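Local coordinates for concanavalin A-like lectin protein kinase family protein (Theobroma cacao, PDB 6CTH), which probably transfers phosphate from ATP to protein substrates, as a plant receptor-like kinase domain, and is captured here with magnesium and an indolinone-type inhibitor in its ligand pocket, at residues K120-A125 against A155-F160; S67-K72 against H135-R140. All blocks are in the same frame, centred on the assembly; numbering follows the deposited sequence. Where two conformers were deposited one is given.

Contact 1. Residues K120-A125 against A155-F160. With MG (magnesium ion), chain C.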
loop_
_atom_site.group_PDB
_atom_site.type_symbol
_atom_site.label_atom_id
_atom_site.label_comp_id
_atom_site.label_asym_id
_atom_site.label_seq_id
_atom_site.Cartn_x
_atom_site.Cartn_y
_atom_site.Cartn_z
ATOM N N LYS A 120 -6.655 9.615 1.793
ATOM C CA LYS A 120 -7.970 9.393 2.501
ATOM C C LYS A 120 -8.575 8.006 2.145
ATOM O O LYS A 120 -9.133 7.328 3.019
ATOM C CB LYS A 120 -8.938 10.518 2.173
ATOM C CG LYS A 120 -8.604 11.834 2.850
ATOM C CD LYS A 120 -9.567 12.900 2.391
ATOM C CE LYS A 120 -9.335 14.161 3.134
ATOM N NZ LYS A 120 -10.309 15.185 2.639
ATOM N N ASP A 121 -8.421 7.595 0.889
ATOM C CA ASP A 121 -8.876 6.269 0.390
ATOM C C ASP A 121 -8.149 5.162 1.127
ATOM O O ASP A 121 -8.751 4.226 1.611
ATOM C CB ASP A 121 -8.634 6.042 -1.122
ATOM C CG ASP A 121 -9.585 6.813 -2.054
ATOM O OD1 ASP A 121 -10.621 7.340 -1.591
ATOM O OD2 ASP A 121 -9.291 6.847 -3.286
ATOM N N LEU A 122 -6.821 5.293 1.222
ATOM C CA LEU A 122 -6.019 4.325 1.948
ATOM C C LEU A 122 -6.417 4.310 3.424
ATOM O O LEU A 122 -6.517 3.206 4.007
ATOM C CB LEU A 122 -4.502 4.633 1.784
ATOM C CG LEU A 122 -3.570 3.709 2.553
ATOM C CD1 LEU A 122 -3.685 2.299 2.102
ATOM C CD2 LEU A 122 -2.144 4.237 2.346
ATOM N N ALA A 123 -6.678 5.479 4.019
ATOM C CA ALA A 123 -7.060 5.546 5.441
ATOM C C ALA A 123 -8.402 4.819 5.675
ATOM O O ALA A 123 -8.539 4.066 6.637
ATOM C CB ALA A 123 -7.134 6.963 5.942
ATOM N N SER A 124 -9.313 5.025 4.740
ATOM C CA SER A 124 -10.648 4.334 4.754
ATOM C C SER A 124 -10.488 2.836 4.697
ATOM O O SER A 124 -11.141 2.096 5.441
ATOM C CB SER A 124 -11.540 4.853 3.628
ATOM O OG SER A 124 -11.964 6.181 3.962
ATOM N N ALA A 125 -9.608 2.361 3.804
ATOM C CA ALA A 125 -9.306 0.926 3.753
ATOM C C ALA A 125 -8.809 0.384 5.088
ATOM O O ALA A 125 -9.243 -0.659 5.534
ATOM C CB ALA A 125 -8.297 0.639 2.643
ATOM N N ALA A 155 -8.178 4.841 -5.104
ATOM C CA ALA A 155 -7.175 3.858 -4.642
ATOM C C ALA A 155 -7.781 2.612 -4.014
ATOM O O ALA A 155 -8.809 2.722 -3.299
ATOM C CB ALA A 155 -6.245 4.518 -3.676
ATOM N N LYS A 156 -7.223 1.436 -4.310
ATOM C CA LYS A 156 -7.600 0.172 -3.700
ATOM C C LYS A 156 -6.374 -0.537 -3.163
ATOM O O LYS A 156 -5.450 -0.803 -3.917
ATOM C CB LYS A 156 -8.323 -0.738 -4.692
ATOM C CG LYS A 156 -9.752 -0.304 -5.018
ATOM C CD LYS A 156 -10.455 -1.193 -6.045
ATOM C CE LYS A 156 -11.944 -0.878 -6.141
ATOM N NZ LYS A 156 -12.754 -1.711 -5.190
ATOM N N LEU A 157 -6.372 -0.860 -1.878
ATOM C CA LEU A 157 -5.283 -1.559 -1.247
ATOM C C LEU A 157 -5.450 -3.040 -1.489
ATOM O O LEU A 157 -6.541 -3.599 -1.415
ATOM C CB LEU A 157 -5.250 -1.221 0.230
ATOM C CG LEU A 157 -4.277 -1.985 1.089
ATOM C CD1 LEU A 157 -2.848 -1.590 0.732
ATOM C CD2 LEU A 157 -4.518 -1.696 2.557
ATOM N N GLY A 158 -4.362 -3.694 -1.872
ATOM C CA GLY A 158 -4.342 -5.125 -2.029
ATOM C C GLY A 158 -3.132 -5.762 -1.399
ATOM O O GLY A 158 -2.429 -5.133 -0.612
ATOM N N ASP A 159 -2.864 -6.983 -1.863
ATOM C CA ASP A 159 -1.828 -7.890 -1.342
ATOM C C ASP A 159 -2.015 -8.269 0.109
ATOM O O ASP A 159 -1.416 -7.649 1.013
ATOM C CB ASP A 159 -0.400 -7.259 -1.479
ATOM C CG ASP A 159 0.720 -8.204 -1.023
ATOM O OD1 ASP A 159 0.521 -9.430 -0.993
ATOM O OD2 ASP A 159 1.785 -7.645 -0.655
ATOM N N PHE A 160 -2.750 -9.343 0.322
ATOM C CA PHE A 160 -3.018 -9.899 1.645
ATOM C C PHE A 160 -2.187 -11.141 1.963
ATOM O O PHE A 160 -2.522 -11.905 2.858
ATOM C CB PHE A 160 -4.524 -10.146 1.790
ATOM C CG PHE A 160 -5.286 -8.876 1.576
ATOM C CD1 PHE A 160 -5.448 -7.995 2.578
ATOM C CD2 PHE A 160 -5.818 -8.600 0.306
ATOM C CE1 PHE A 160 -6.100 -6.774 2.387
ATOM C CE2 PHE A 160 -6.509 -7.397 0.109
ATOM C CZ PHE A 160 -6.576 -6.478 1.119
HETATM MG MG MG C . 3.599 -8.406 0.174
HETATM O O HOH W 1 3.120 -10.389 -0.666
HETATM O O HOH W 2 4.392 -7.661 -1.530
HETATM O O HOH W 3 5.391 -9.263 0.803
HETATM O O HOH W 4 2.529 -9.193 1.809
#
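Asp121 reaches from helix 120-125 to the start of strand 155-157, where its OD2 accepts a hydrogen bond from Ala155 N at 2.9 Å. The N-H points almost straight at the oxygen (174°) and arrives on the anti side of the carboxylate, 29° out of its plane. A chi1 of -74° sets CG beside the backbone N, and a short acid then suffices to bring OD2 to a buried backbone donor. Beside this bond Asp121 CB rests 3.8 Å from Ala155 CB, a fit suited to a methyl group. Further along, Leu122 CD1 meets Leu157 CD2 at 4.1 Å, the two side chains crossing at a slant; both have CG anti to the backbone N, which turns the branched ends toward each other. Ala125 CB, 4.3 Å from Leu157 CB, lets the helix lie close to the strand. Past the strand, Gly158 precedes the DFG motif, which begins at Asp159; Asp159 OD2 binds magnesium at 2.1 Å, with Asp141 and four waters completing the sphere. Within the C-lobe, helix 112-132 thus backs the hairpin of strands 147-149 and 155-157: Ile147 touches both Leu122 and Ala155, while Phe203 and Val206 of helix 196-212 pack on Leu122.

Contact 2. Residues S67-K72 against H135-R140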
loop_
_atom_site.group_PDB
_atom_site.type_symbol
_atom_site.label_atom_id
_atom_site.label_comp_id
_atom_site.label_asym_id
_atom_site.label_seq_id
_atom_site.Cartn_x
_atom_site.Cartn_y
_atom_site.Cartn_z
ATOM N N SER A 67 -11.346 -13.069 0.900
ATOM C CA SER A 67 -12.716 -13.603 0.875
ATOM C C SER A 67 -13.625 -12.937 1.911
ATOM O O SER A 67 -14.839 -12.844 1.708
ATOM C CB SER A 67 -12.735 -15.146 1.069
ATOM O OG SER A 67 -12.628 -15.539 2.450
ATOM N N ARG A 68 -13.035 -12.479 3.012
ATOM C CA ARG A 68 -13.753 -11.807 4.087
ATOM C C ARG A 68 -13.899 -10.295 3.960
ATOM O O ARG A 68 -14.402 -9.680 4.906
ATOM C CB ARG A 68 -13.043 -12.032 5.426
ATOM C CG ARG A 68 -13.004 -13.472 5.794
ATOM C CD ARG A 68 -12.157 -13.681 6.984
ATOM N NE ARG A 68 -12.042 -15.118 7.181
ATOM C CZ ARG A 68 -12.413 -15.792 8.259
ATOM N NH1 ARG A 68 -12.884 -15.183 9.319
ATOM N NH2 ARG A 68 -12.189 -17.105 8.286
ATOM N N LEU A 69 -13.399 -9.703 2.871
ATOM C CA LEU A 69 -13.337 -8.273 2.717
ATOM C C LEU A 69 -14.095 -7.770 1.499
ATOM O O LEU A 69 -13.944 -8.311 0.421
ATOM C CB LEU A 69 -11.872 -7.855 2.548
ATOM C CG LEU A 69 -10.884 -8.318 3.621
ATOM C CD1 LEU A 69 -9.462 -7.938 3.209
ATOM C CD2 LEU A 69 -11.254 -7.673 4.933
ATOM N N ARG A 70 -14.908 -6.738 1.689
ATOM C CA ARG A 70 -15.578 -6.059 0.589
ATOM C C ARG A 70 -15.553 -4.572 0.933
ATOM O O ARG A 70 -16.177 -4.172 1.906
ATOM C CB ARG A 70 -17.005 -6.558 0.417
ATOM C CG ARG A 70 -17.089 -8.046 0.147
ATOM C CD ARG A 70 -16.655 -8.373 -1.267
ATOM N NE ARG A 70 -17.051 -9.726 -1.637
ATOM C CZ ARG A 70 -16.408 -10.820 -1.247
ATOM N NH1 ARG A 70 -15.333 -10.724 -0.481
ATOM N NH2 ARG A 70 -16.839 -12.011 -1.627
ATOM N N HIS A 71 -14.884 -3.750 0.131
ATOM C CA HIS A 71 -14.807 -2.323 0.455
ATOM C C HIS A 71 -14.394 -1.603 -0.816
ATOM O O HIS A 71 -13.566 -2.133 -1.598
ATOM C CB HIS A 71 -13.851 -2.041 1.650
ATOM C CG HIS A 71 -13.887 -0.651 2.182
ATOM N ND1 HIS A 71 -13.189 0.397 1.618
ATOM C CD2 HIS A 71 -14.515 -0.134 3.266
ATOM C CE1 HIS A 71 -13.393 1.501 2.334
ATOM N NE2 HIS A 71 -14.160 1.194 3.364
ATOM N N LYS A 72 -14.879 -0.376 -0.987
ATOM C CA LYS A 72 -14.527 0.417 -2.172
ATOM C C LYS A 72 -13.010 0.657 -2.290
ATOM O O LYS A 72 -12.500 0.838 -3.377
ATOM C CB LYS A 72 -15.253 1.753 -2.268
ATOM C CG LYS A 72 -14.832 2.762 -1.264
ATOM C CD LYS A 72 -15.775 3.968 -1.154
ATOM C CE LYS A 72 -15.432 4.756 0.097
ATOM N NZ LYS A 72 -14.134 5.487 0.093
ATOM N N HIS A 135 -13.441 -9.766 12.562
ATOM C CA HIS A 135 -12.109 -9.800 13.155
ATOM C C HIS A 135 -11.263 -8.669 12.566
ATOM O O HIS A 135 -11.367 -8.333 11.371
ATOM C CB HIS A 135 -11.423 -11.129 12.884
ATOM C CG HIS A 135 -12.229 -12.309 13.328
ATOM N ND1 HIS A 135 -13.062 -13.001 12.478
ATOM C CD2 HIS A 135 -12.415 -12.844 14.560
ATOM C CE1 HIS A 135 -13.694 -13.944 13.157
ATOM N NE2 HIS A 135 -13.330 -13.861 14.426
ATOM N N CYS A 136 -10.410 -8.118 13.405
ATOM C CA CYS A 136 -9.401 -7.153 12.951
ATOM C C CYS A 136 -8.494 -7.907 11.954
ATOM O O CYS A 136 -8.169 -9.075 12.171
ATOM C CB CYS A 136 -8.602 -6.657 14.134
ATOM S SG CYS A 136 -7.142 -5.664 13.705
ATOM N N VAL A 137 -8.118 -7.223 10.874
ATOM C CA VAL A 137 -7.161 -7.727 9.897
ATOM C C VAL A 137 -5.958 -6.794 9.958
ATOM O O VAL A 137 -6.088 -5.589 9.795
ATOM C CB VAL A 137 -7.739 -7.730 8.500
ATOM C CG1 VAL A 137 -6.699 -8.092 7.453
ATOM C CG2 VAL A 137 -8.875 -8.735 8.446
ATOM N N LEU A 138 -4.795 -7.376 10.189
ATOM C CA LEU A 138 -3.550 -6.611 10.142
ATOM C C LEU A 138 -2.959 -6.942 8.808
ATOM O O LEU A 138 -2.824 -8.111 8.474
ATOM C CB LEU A 138 -2.601 -7.050 11.251
ATOM C CG LEU A 138 -3.131 -6.863 12.654
ATOM C CD1 LEU A 138 -2.078 -7.305 13.657
ATOM C CD2 LEU A 138 -3.492 -5.425 12.896
ATOM N N HIS A 139 -2.700 -5.921 8.009
ATOM C CA HIS A 139 -2.260 -6.098 6.624
ATOM C C HIS A 139 -0.798 -6.565 6.517
ATOM O O HIS A 139 -0.477 -7.529 5.764
ATOM C CB HIS A 139 -2.460 -4.774 5.883
ATOM C CG HIS A 139 -2.162 -4.850 4.426
ATOM N ND1 HIS A 139 -0.856 -4.906 3.918
ATOM C CD2 HIS A 139 -2.993 -4.947 3.359
ATOM C CE1 HIS A 139 -0.922 -4.991 2.595
ATOM N NE2 HIS A 139 -2.206 -5.043 2.233
ATOM N N ARG A 140 0.076 -5.838 7.195
ATOM C CA ARG A 140 1.486 -6.185 7.308
ATOM C C ARG A 140 2.366 -5.875 6.106
ATOM O O ARG A 140 3.565 -6.112 6.151
ATOM C CB ARG A 140 1.644 -7.631 7.766
ATOM C CG ARG A 140 1.102 -7.855 9.164
ATOM C CD ARG A 140 1.253 -9.292 9.609
ATOM N NE ARG A 140 2.644 -9.638 9.855
ATOM C CZ ARG A 140 3.221 -10.755 9.433
ATOM N NH1 ARG A 140 2.528 -11.641 8.737
ATOM N NH2 ARG A 140 4.493 -10.987 9.706
HETATM O O HOH W 5 -13.583 -12.467 9.935
#
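This is a slight, partly buried contact between the loop after helix 54-66, the regulatory helix αC of the kinase fold, and the segment that runs through strand 136-138 into the HRD motif of the catalytic loop. It has a polar outer end and an apolar inner one, with no direct hydrogen bond between the segments. At the outer end Arg68 stretches out from CG to NE and brings NH1 to 3.8 Å from His135 ND1, which lies at the edge of the guanidinium, near its plane. The guanidinium and imidazole planes stand 58° apart, so the groups do not stack. A water joins them instead: it accepts from Arg68 NH1 at 2.9 Å and is hydrogen-bonded to His135 ND1 at 2.7 Å, in the plane of both groups. A long arginine and a ring with a nitrogen at its edge suit a partly exposed place where water can mediate. Deeper in, Leu69 CD2 comes to 4.4 Å from Val137 CG2, a loose apolar touch between branched side chains. Leu69 CB does not point at the strand, and it is the branch ending in CD2 that reaches Val137. Arg70 braces the loop itself: its NH1 donates to Leu69 O at 2.9 Å, with that oxygen in the guanidinium plane, and to Ser67 O at 3.1 Å along a more bent path (135°). Beyond Val137 come His139 and Arg140 of the HRD motif, whose backbone N-H groups both bond to the carboxylate of Asp199 in helix 196-212. Strand 164-166 pairs with strand 136-138 and sets Leu165 against Arg68, His135 and Val137, while Leu129 of helix 112-132 packs on both Leu69 and Val137.

How the contacts relate
Contact 1 lies in the buried core of the C-lobe, whereas contact 2 runs from that interior out to a water-bridged, partly exposed end. The chemistry follows: contact 1 satisfies a backbone donor directly with a buried carboxylate, while contact 2 leaves its polar groups to meet through water and keeps only a thin apolar touch inside. Their centres are about 10 Å apart, and helix 112-132 serves both, since it carries one segment of contact 1 and packs on contact 2 through Leu129. The two also touch directly. Gly158 O probably accepts a hydrogen bond from His139 NE2 at 2.9 Å, linking the residue just before the DFG motif to the histidine of the HRD motif, and Phe160 CE1 packs against Leu69 CD1 at 3.7 Å.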